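Local coordinates for protein 16S rRNA (adenine(1408)-N(1))-methyltransferase (PDB 4X1O) that probably transfers a methyl group from S-adenosyl-L-methionine to N1 of adenine 1408 in 16S ribosomal RNA, a modification linked to aminoglycoside resistance, at residues E71-G76 / N102-S107; V124-P129 / L158-G163; V202-L207 / H234-A239. All coordinates share one frame; numbering follows the deposited sequence.

Contact 1 of 3, residues E71-G76 / N102-S107; sequences EWLVVG and NLVLVS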
loop_
_atom_site.group_PDB
_atom_site.type_symbol
_atom_site.label_atom_id
_atom_site.label_comp_id
_atom_site.label_asym_id
_atom_site.label_seq_id
_atom_site.Cartn_x
_atom_site.Cartn_y
_atom_site.Cartn_z
ATOM N N GLU A 71 13.226 9.717 -8.340
ATOM C CA GLU A 71 14.261 8.711 -8.148
ATOM C C GLU A 71 13.711 7.427 -7.498
ATOM O O GLU A 71 14.416 6.414 -7.421
ATOM C CB GLU A 71 15.393 9.297 -7.303
ATOM C CG GLU A 71 15.059 9.453 -5.825
ATOM C CD GLU A 71 14.286 10.721 -5.467
ATOM O OE1 GLU A 71 13.696 11.369 -6.352
ATOM O OE2 GLU A 71 14.278 11.076 -4.269
ATOM N N TRP A 72 12.473 7.474 -7.018
ATOM C CA TRP A 72 11.833 6.270 -6.464
ATOM C C TRP A 72 11.101 5.503 -7.547
ATOM O O TRP A 72 10.433 6.101 -8.386
ATOM C CB TRP A 72 10.808 6.589 -5.369
ATOM C CG TRP A 72 11.351 7.189 -4.114
ATOM C CD1 TRP A 72 12.651 7.465 -3.822
ATOM C CD2 TRP A 72 10.582 7.594 -2.973
ATOM N NE1 TRP A 72 12.742 8.024 -2.563
ATOM C CE2 TRP A 72 11.482 8.116 -2.028
ATOM C CE3 TRP A 72 9.217 7.568 -2.669
ATOM C CZ2 TRP A 72 11.061 8.602 -0.785
ATOM C CZ3 TRP A 72 8.797 8.057 -1.435
ATOM C CH2 TRP A 72 9.720 8.568 -0.515
ATOM N N LEU A 73 11.199 4.178 -7.508
ATOM C CA LEU A 73 10.314 3.353 -8.316
ATOM C C LEU A 73 9.086 3.066 -7.449
ATOM O O LEU A 73 9.206 2.447 -6.400
ATOM C CB LEU A 73 11.011 2.067 -8.743
ATOM C CG LEU A 73 10.233 1.179 -9.722
ATOM C CD1 LEU A 73 9.979 1.907 -11.036
ATOM C CD2 LEU A 73 11.011 -0.110 -9.971
ATOM N N VAL A 74 7.928 3.569 -7.862
ATOM C CA VAL A 74 6.725 3.480 -7.054
ATOM C C VAL A 74 5.838 2.431 -7.687
ATOM O O VAL A 74 5.394 2.595 -8.813
ATOM C CB VAL A 74 5.992 4.832 -6.972
ATOM C CG1 VAL A 74 4.674 4.684 -6.194
ATOM C CG2 VAL A 74 6.898 5.885 -6.337
ATOM N N VAL A 75 5.600 1.346 -6.969
ATOM C CA VAL A 75 4.859 0.219 -7.522
ATOM C C VAL A 75 3.542 0.093 -6.798
ATOM O O VAL A 75 3.534 -0.213 -5.618
ATOM C CB VAL A 75 5.643 -1.098 -7.368
ATOM C CG1 VAL A 75 4.921 -2.239 -8.056
ATOM C CG2 VAL A 75 7.047 -0.912 -7.928
ATOM N N GLY A 76 2.434 0.323 -7.498
ATOM C CA GLY A 76 1.136 0.184 -6.875
ATOM C C GLY A 76 0.558 -1.171 -7.214
ATOM O O GLY A 76 0.517 -1.553 -8.378
ATOM N N ASN A 102 8.178 6.542 -13.563
ATOM C CA ASN A 102 8.603 5.716 -12.436
ATOM C C ASN A 102 7.467 5.099 -11.636
ATOM O O ASN A 102 7.702 4.535 -10.562
ATOM C CB ASN A 102 9.451 6.545 -11.477
ATOM C CG ASN A 102 8.727 7.794 -10.983
ATOM O OD1 ASN A 102 7.942 8.413 -11.707
ATOM N ND2 ASN A 102 9.019 8.190 -9.751
ATOM N N LEU A 103 6.241 5.277 -12.114
ATOM C CA LEU A 103 5.088 4.628 -11.518
ATOM C C LEU A 103 4.745 3.352 -12.290
ATOM O O LEU A 103 4.577 3.353 -13.523
ATOM C CB LEU A 103 3.895 5.591 -11.483
ATOM C CG LEU A 103 2.595 5.049 -10.911
ATOM C CD1 LEU A 103 2.794 4.833 -9.388
ATOM C CD2 LEU A 103 1.450 6.006 -11.165
ATOM N N VAL A 104 4.657 2.256 -11.559
ATOM C CA VAL A 104 4.275 0.981 -12.120
ATOM C C VAL A 104 3.016 0.488 -11.415
ATOM O O VAL A 104 3.017 0.278 -10.199
ATOM C CB VAL A 104 5.400 -0.070 -11.977
ATOM C CG1 VAL A 104 4.981 -1.372 -12.640
ATOM C CG2 VAL A 104 6.695 0.444 -12.605
ATOM N N LEU A 105 1.940 0.308 -12.176
ATOM C CA LEU A 105 0.683 -0.133 -11.591
ATOM C C LEU A 105 0.448 -1.593 -11.941
ATOM O O LEU A 105 0.273 -1.946 -13.111
ATOM C CB LEU A 105 -0.474 0.745 -12.075
ATOM C CG LEU A 105 -0.278 2.220 -11.707
ATOM C CD1 LEU A 105 -1.314 3.120 -12.397
ATOM C CD2 LEU A 105 -0.293 2.421 -10.196
ATOM N N VAL A 106 0.465 -2.432 -10.908
ATOM C CA VAL A 106 0.395 -3.890 -11.045
ATOM C C VAL A 106 -0.970 -4.423 -10.661
ATOM O O VAL A 106 -1.478 -4.105 -9.587
ATOM C CB VAL A 106 1.454 -4.592 -10.136
ATOM C CG1 VAL A 106 1.308 -6.121 -10.202
ATOM C CG2 VAL A 106 2.867 -4.143 -10.507
ATOM N N SER A 107 -1.567 -5.239 -11.524
ATOM C CA SER A 107 -2.826 -5.885 -11.193
ATOM C C SER A 107 -2.539 -7.217 -10.530
ATOM O O SER A 107 -2.205 -8.196 -11.196
ATOM C CB SER A 107 -3.689 -6.091 -12.437
ATOM O OG SER A 107 -4.929 -6.682 -12.092
#
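N102 ND2 gives an N-H to the backbone O of W72 at 2.9 Å, with that oxygen in the plane of the carboxamide. A66 O, from helix 60-68, also accepts from ND2, so two carbonyls fix how the flat group is turned. With chi1 at 56°, CG sits between the backbone N and carbonyl carbon, and the amide is brought beside the neighbouring strand. The indole of W72 takes no part in this bond; it leads away from 102-107 and stacks on the ring of H69. N102 thus extends the sheet's bonding by a side chain where the regular ladder begins, while its backbone O accepts from V74 N at 2.9 Å.

From there the parallel ladder runs through V104 N to V74 O, G76 N to V104 O, and V106 N to G76 O, the last at 2.7 Å. The two strands cross at a shallow -22°. On one face CG1 of V74 meets CD1 of L103 at 3.7 Å, and both side chains pack under helix 60-68. On the other, CG1 of V75 touches CG2 of V106 at 3.7 Å, and L73 CD1 reaches V104 CG2 at 3.9 Å; helix 37-46 lies over L73 and V75. Branched valines suit extended backbone, and the longer leucines bridge to the next strand or helix. G76 has no side chain, which leaves room for L105 CD2 to lie 4.3 Å from G76 CA.

Strand 72-78, helix 85-91 and strand 103-107 form a beta-alpha-beta crossover unit. Just beyond G76 comes D78, which binds S-adenosyl-L-methionine, as expected for the acidic end of the second strand in a Rossmann-like class I methyltransferase.

Contact 2 of 3, residues V124-P129 / L158-G163; sequences VMVLMP and LEISIG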
loop_
_atom_site.group_PDB
_atom_site.type_symbol
_atom_site.label_atom_id
_atom_site.label_comp_id
_atom_site.label_asym_id
_atom_site.label_seq_id
_atom_site.Cartn_x
_atom_site.Cartn_y
_atom_site.Cartn_z
ATOM N N VAL A 124 7.313 -0.800 2.230
ATOM C CA VAL A 124 5.981 -1.263 1.855
ATOM C C VAL A 124 4.975 -0.390 2.562
ATOM O O VAL A 124 5.079 -0.171 3.766
ATOM C CB VAL A 124 5.764 -2.735 2.226
ATOM C CG1 VAL A 124 4.329 -3.173 1.898
ATOM C CG2 VAL A 124 6.822 -3.610 1.530
ATOM N N MET A 125 4.015 0.142 1.825
ATOM C CA MET A 125 3.016 1.006 2.444
ATOM C C MET A 125 1.635 0.449 2.216
ATOM O O MET A 125 1.275 0.120 1.082
ATOM C CB MET A 125 3.090 2.437 1.885
ATOM C CG MET A 125 4.356 3.193 2.282
ATOM S SD MET A 125 4.184 4.917 1.728
ATOM C CE MET A 125 3.819 5.731 3.283
ATOM N N VAL A 126 0.861 0.342 3.294
ATOM C CA VAL A 126 -0.538 -0.066 3.186
ATOM C C VAL A 126 -1.389 1.097 3.648
ATOM O O VAL A 126 -1.563 1.309 4.839
ATOM C CB VAL A 126 -0.819 -1.329 4.024
ATOM C CG1 VAL A 126 -2.294 -1.730 3.943
ATOM C CG2 VAL A 126 0.084 -2.482 3.572
ATOM N N LEU A 127 -1.894 1.889 2.707
ATOM C CA LEU A 127 -2.558 3.125 3.082
ATOM C C LEU A 127 -4.065 3.029 2.851
ATOM O O LEU A 127 -4.519 2.724 1.742
ATOM C CB LEU A 127 -1.961 4.303 2.297
ATOM C CG LEU A 127 -0.432 4.433 2.305
ATOM C CD1 LEU A 127 0.006 5.622 1.448
ATOM C CD2 LEU A 127 0.116 4.559 3.731
ATOM N N MET A 128 -4.847 3.273 3.897
ATOM C CA MET A 128 -6.312 3.190 3.767
ATOM C C MET A 128 -6.804 1.903 3.076
ATOM O O MET A 128 -7.507 1.957 2.065
ATOM C CB MET A 128 -6.840 4.401 2.991
ATOM C CG MET A 128 -6.599 5.734 3.685
ATOM S SD MET A 128 -7.662 5.949 5.126
ATOM C CE MET A 128 -9.275 5.911 4.347
ATOM N N PRO A 129 -6.437 0.742 3.611
ATOM C CA PRO A 129 -6.839 -0.530 3.002
ATOM C C PRO A 129 -8.335 -0.808 3.135
ATOM O O PRO A 129 -8.974 -0.311 4.072
ATOM C CB PRO A 129 -6.035 -1.564 3.798
ATOM C CG PRO A 129 -5.874 -0.940 5.121
ATOM C CD PRO A 129 -5.661 0.535 4.844
ATOM N N LEU A 158 7.533 -1.419 7.006
ATOM C CA LEU A 158 6.149 -1.529 6.607
ATOM C C LEU A 158 5.388 -0.448 7.340
ATOM O O LEU A 158 5.541 -0.293 8.542
ATOM C CB LEU A 158 5.585 -2.898 6.927
ATOM C CG LEU A 158 4.059 -3.028 6.921
ATOM C CD1 LEU A 158 3.487 -3.042 5.504
ATOM C CD2 LEU A 158 3.675 -4.291 7.664
ATOM N N GLU A 159 4.592 0.328 6.619
ATOM C CA GLU A 159 3.802 1.374 7.265
ATOM C C GLU A 159 2.358 1.091 6.924
ATOM O O GLU A 159 2.015 0.995 5.751
ATOM C CB GLU A 159 4.196 2.772 6.792
ATOM C CG GLU A 159 5.508 3.279 7.360
ATOM C CD GLU A 159 6.558 3.464 6.289
ATOM O OE1 GLU A 159 6.313 3.027 5.144
ATOM O OE2 GLU A 159 7.622 4.049 6.589
ATOM N N ILE A 160 1.522 0.914 7.943
ATOM C CA ILE A 160 0.103 0.672 7.723
ATOM C C ILE A 160 -0.653 1.853 8.295
ATOM O O ILE A 160 -0.361 2.294 9.407
ATOM C CB ILE A 160 -0.374 -0.626 8.387
ATOM C CG1 ILE A 160 0.362 -1.834 7.811
ATOM C CG2 ILE A 160 -1.882 -0.798 8.228
ATOM C CD1 ILE A 160 0.109 -3.100 8.625
ATOM N N SER A 161 -1.603 2.379 7.533
ATOM C CA SER A 161 -2.376 3.535 7.976
ATOM C C SER A 161 -3.838 3.225 7.786
ATOM O O SER A 161 -4.310 3.065 6.650
ATOM C CB SER A 161 -1.997 4.805 7.197
ATOM O OG SER A 161 -0.723 5.295 7.580
ATOM N N ILE A 162 -4.562 3.117 8.890
ATOM C CA ILE A 162 -5.984 2.795 8.817
ATOM C C ILE A 162 -6.799 3.929 9.431
ATOM O O ILE A 162 -6.595 4.288 10.581
ATOM C CB ILE A 162 -6.291 1.466 9.550
ATOM C CG1 ILE A 162 -5.527 0.297 8.911
ATOM C CG2 ILE A 162 -7.794 1.174 9.556
ATOM C CD1 ILE A 162 -5.511 -0.944 9.768
ATOM N N GLY A 163 -7.721 4.505 8.668
ATOM C CA GLY A 163 -8.600 5.516 9.235
ATOM C C GLY A 163 -9.590 4.888 10.200
ATOM O O GLY A 163 -10.220 3.889 9.884
#
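V126 N donates to E159 O at 2.8 Å in an almost straight bond, 176° at the hydrogen, and the CA-H of M125 leans on the same oxygen. E159 N to V124 O and S161 N to V126 O continue this parallel ladder, whose strands run within 4° of each other. It ends with M128 N on S161 O at 2.8 Å. M128 takes a left-handed backbone conformation that turns the chain out of the strand. P129, which has no N-H to offer, instead sets its CD 3.4 Å from S161 O, and its ring lies across the I162 side chain at about a right angle, CG against CG1.

The face carrying V124, V126, L158 and I160 is wholly aliphatic. L158 CD1 touches two valines, 3.7 Å from V124 CG1 and 4.0 Å from V126 CG2, while I160 CG1 rests against V126 CB. Beta-branched residues fit this extended, buried backbone.

The other face mixes polarity. E159 bends at its second torsion, and its side chain crosses that of M125 at a slant, bringing OE1 3.5 Å from the methionine CG; the unbranched methionine chain offers this methylene to the carboxylate. The same OE1 lies close to OE2 of E123, so one of the two acids may hold a proton more readily than usual. Further along, L127 CD2 covers the small S161, 4.0 Å from its OG.

M128 reaches S217 and P129 lies near L133, residues that bind the cofactor or its product, so the turn after the strand borders that pocket. Helix 131-139 covers V126, P129, I160 and I162, strand 49-54 flanks M125 and V124, and strand 229-239 borders E159 and S161.

Contact 3 of 3, residues V202-L207 / H234-A239; sequences VADVRL and HLRAVA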
loop_
_atom_site.group_PDB
_atom_site.type_symbol
_atom_site.label_atom_id
_atom_site.label_comp_id
_atom_site.label_asym_id
_atom_site.label_seq_id
_atom_site.Cartn_x
_atom_site.Cartn_y
_atom_site.Cartn_z
ATOM N N VAL A 202 7.309 -5.348 14.850
ATOM C CA VAL A 202 6.605 -4.079 15.054
ATOM C C VAL A 202 7.480 -3.063 15.804
ATOM O O VAL A 202 8.115 -3.392 16.807
ATOM C CB VAL A 202 5.281 -4.321 15.808
ATOM C CG1 VAL A 202 4.610 -2.992 16.189
ATOM C CG2 VAL A 202 4.326 -5.146 14.924
ATOM N N ALA A 203 7.511 -1.826 15.318
ATOM C CA ALA A 203 8.337 -0.781 15.930
ATOM C C ALA A 203 7.521 0.285 16.656
ATOM O O ALA A 203 7.980 0.867 17.648
ATOM C CB ALA A 203 9.212 -0.123 14.868
ATOM N N ASP A 204 6.336 0.572 16.140
ATOM C CA ASP A 204 5.533 1.667 16.688
ATOM C C ASP A 204 4.082 1.460 16.297
ATOM O O ASP A 204 3.783 1.081 15.168
ATOM C CB ASP A 204 6.039 3.026 16.171
ATOM C CG ASP A 204 5.408 4.220 16.905
ATOM O OD1 ASP A 204 4.293 4.665 16.527
ATOM O OD2 ASP A 204 6.047 4.728 17.845
ATOM N N VAL A 205 3.185 1.696 17.244
ATOM C CA VAL A 205 1.757 1.684 16.969
ATOM C C VAL A 205 1.136 2.852 17.708
ATOM O O VAL A 205 1.285 2.967 18.931
ATOM C CB VAL A 205 1.043 0.391 17.450
ATOM C CG1 VAL A 205 -0.391 0.402 16.990
ATOM C CG2 VAL A 205 1.769 -0.872 16.962
ATOM N N ARG A 206 0.457 3.730 16.981
ATOM C CA ARG A 206 -0.159 4.878 17.639
ATOM C C ARG A 206 -1.307 5.407 16.823
ATOM O O ARG A 206 -1.379 5.194 15.609
ATOM C CB ARG A 206 0.854 6.012 17.869
ATOM C CG ARG A 206 1.278 6.721 16.574
ATOM C CD ARG A 206 2.235 7.870 16.832
ATOM N NE ARG A 206 3.538 7.415 17.322
ATOM C CZ ARG A 206 4.508 8.234 17.702
ATOM N NH1 ARG A 206 4.313 9.544 17.642
ATOM N NH2 ARG A 206 5.672 7.749 18.138
ATOM N N LEU A 207 -2.199 6.121 17.504
ATOM C CA LEU A 207 -3.192 6.929 16.829
ATOM C C LEU A 207 -2.588 8.271 16.492
ATOM O O LEU A 207 -1.833 8.846 17.281
ATOM C CB LEU A 207 -4.443 7.125 17.694
ATOM C CG LEU A 207 -5.304 5.888 17.909
ATOM C CD1 LEU A 207 -6.459 6.227 18.828
ATOM C CD2 LEU A 207 -5.831 5.385 16.567
ATOM N N HIS A 234 -1.760 4.074 13.047
ATOM C CA HIS A 234 -0.538 3.915 12.292
ATOM C C HIS A 234 0.320 2.839 12.909
ATOM O O HIS A 234 0.609 2.886 14.103
ATOM C CB HIS A 234 0.229 5.238 12.237
ATOM C CG HIS A 234 1.349 5.238 11.249
ATOM N ND1 HIS A 234 2.648 4.931 11.596
ATOM C CD2 HIS A 234 1.364 5.489 9.919
ATOM C CE1 HIS A 234 3.414 5.000 10.524
ATOM N NE2 HIS A 234 2.662 5.336 9.491
ATOM N N LEU A 235 0.715 1.867 12.100
ATOM C CA LEU A 235 1.593 0.807 12.556
ATOM C C LEU A 235 2.839 0.817 11.709
ATOM O O LEU A 235 2.748 0.892 10.489
ATOM C CB LEU A 235 0.911 -0.556 12.456
ATOM C CG LEU A 235 1.668 -1.779 12.986
ATOM C CD1 LEU A 235 0.670 -2.786 13.526
ATOM C CD2 LEU A 235 2.550 -2.431 11.914
ATOM N N ARG A 236 3.993 0.740 12.356
ATOM C CA ARG A 236 5.246 0.594 11.632
ATOM C C ARG A 236 5.932 -0.683 12.074
ATOM O O ARG A 236 5.959 -1.004 13.269
ATOM C CB ARG A 236 6.156 1.803 11.871
ATOM C CG ARG A 236 7.441 1.768 11.034
ATOM C CD ARG A 236 8.299 3.026 11.211
ATOM N NE ARG A 236 9.014 3.047 12.484
ATOM C CZ ARG A 236 8.716 3.855 13.497
ATOM N NH1 ARG A 236 7.715 4.716 13.383
ATOM N NH2 ARG A 236 9.420 3.806 14.621
ATOM N N ALA A 237 6.476 -1.410 11.110
ATOM C CA ALA A 237 7.214 -2.638 11.366
ATOM C C ALA A 237 8.428 -2.696 10.454
ATOM O O ALA A 237 8.570 -1.887 9.528
ATOM C CB ALA A 237 6.328 -3.860 11.145
ATOM N N VAL A 238 9.318 -3.631 10.741
ATOM C CA VAL A 238 10.513 -3.813 9.939
ATOM C C VAL A 238 10.592 -5.267 9.480
ATOM O O VAL A 238 10.341 -6.195 10.252
ATOM C CB VAL A 238 11.773 -3.434 10.733
ATOM C CG1 VAL A 238 13.027 -3.868 9.989
ATOM C CG2 VAL A 238 11.768 -1.929 11.015
ATOM N N ALA A 239 10.931 -5.470 8.212
ATOM C CA ALA A 239 11.061 -6.814 7.660
ATOM C C ALA A 239 12.235 -7.583 8.271
ATOM O O ALA A 239 13.386 -7.141 8.200
ATOM C CB ALA A 239 11.222 -6.747 6.119
HETATM O O HOH W 1 3.329 4.338 14.249
HETATM O O HOH W 2 8.758 5.035 17.625
#
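A classic beta bulge interrupts the antiparallel pairing here: A203 and D204 both face R236, and the register slips by one residue. R236 O takes both N-H groups from the same side of its carbonyl plane, A203 N at 2.7 Å and D204 N at a longer 3.3 Å. Regular pairing then resumes, with R236 N bonded to D204 O, and R206 and H234 exchanging two backbone bonds.

Polar side chains gather on the face of D204, R206, H234 and R236. R206 grips the D204 carboxylate side-on, NE to OD1 at 3.0 Å and NH2 to OD2 at 3.1 Å, both on the syn side. R236 bends at its third torsion (75°) and brings its guanidinium over D204, whose CB lies against one flat face, 3.7 Å from NH1. Its charge stands near the carboxylate without touching it; a water that donates to D204 OD2 sits at the guanidinium edge, weakly bonded to NH2. A second water donates to D204 OD1 and to H234 O, and lies in the plane of the H234 ring, 2.8 Å from ND1. The long arginines suit this partly exposed face, where they can reach D204 and water.

Smaller apolar residues occupy the opposite face. V205 CG2 packs on L235 CG at 4.1 Å, V202 lies against A237, and helix 191-197 covers V202 and L235.

Strand 229-239, antiparallel to both neighbours and inserted between 157-163 and 200-212, is the reversed seventh strand characteristic of class I methyltransferases.

In the fold
All three contacts pair strands of one seven-stranded sheet ordered 3-2-1-4-5-7-6. Contact 1 lies at one border and contact 3 at the other, their centres about 23 Å apart on opposite sides of the chain's centre; contact 2 lies between them. Contacts 1 and 2 are buried, parallel and largely aliphatic, near residues that bind the cofactor. Contact 3 is antiparallel and partly exposed, rich in charges and bridging water, and more distant from those residues. Contacts 2 and 3 meet directly through strands 157-163 and 229-239, where I160 N probably bonds to L235 O, whereas contact 1 is separated from contact 2 by strand 49-54.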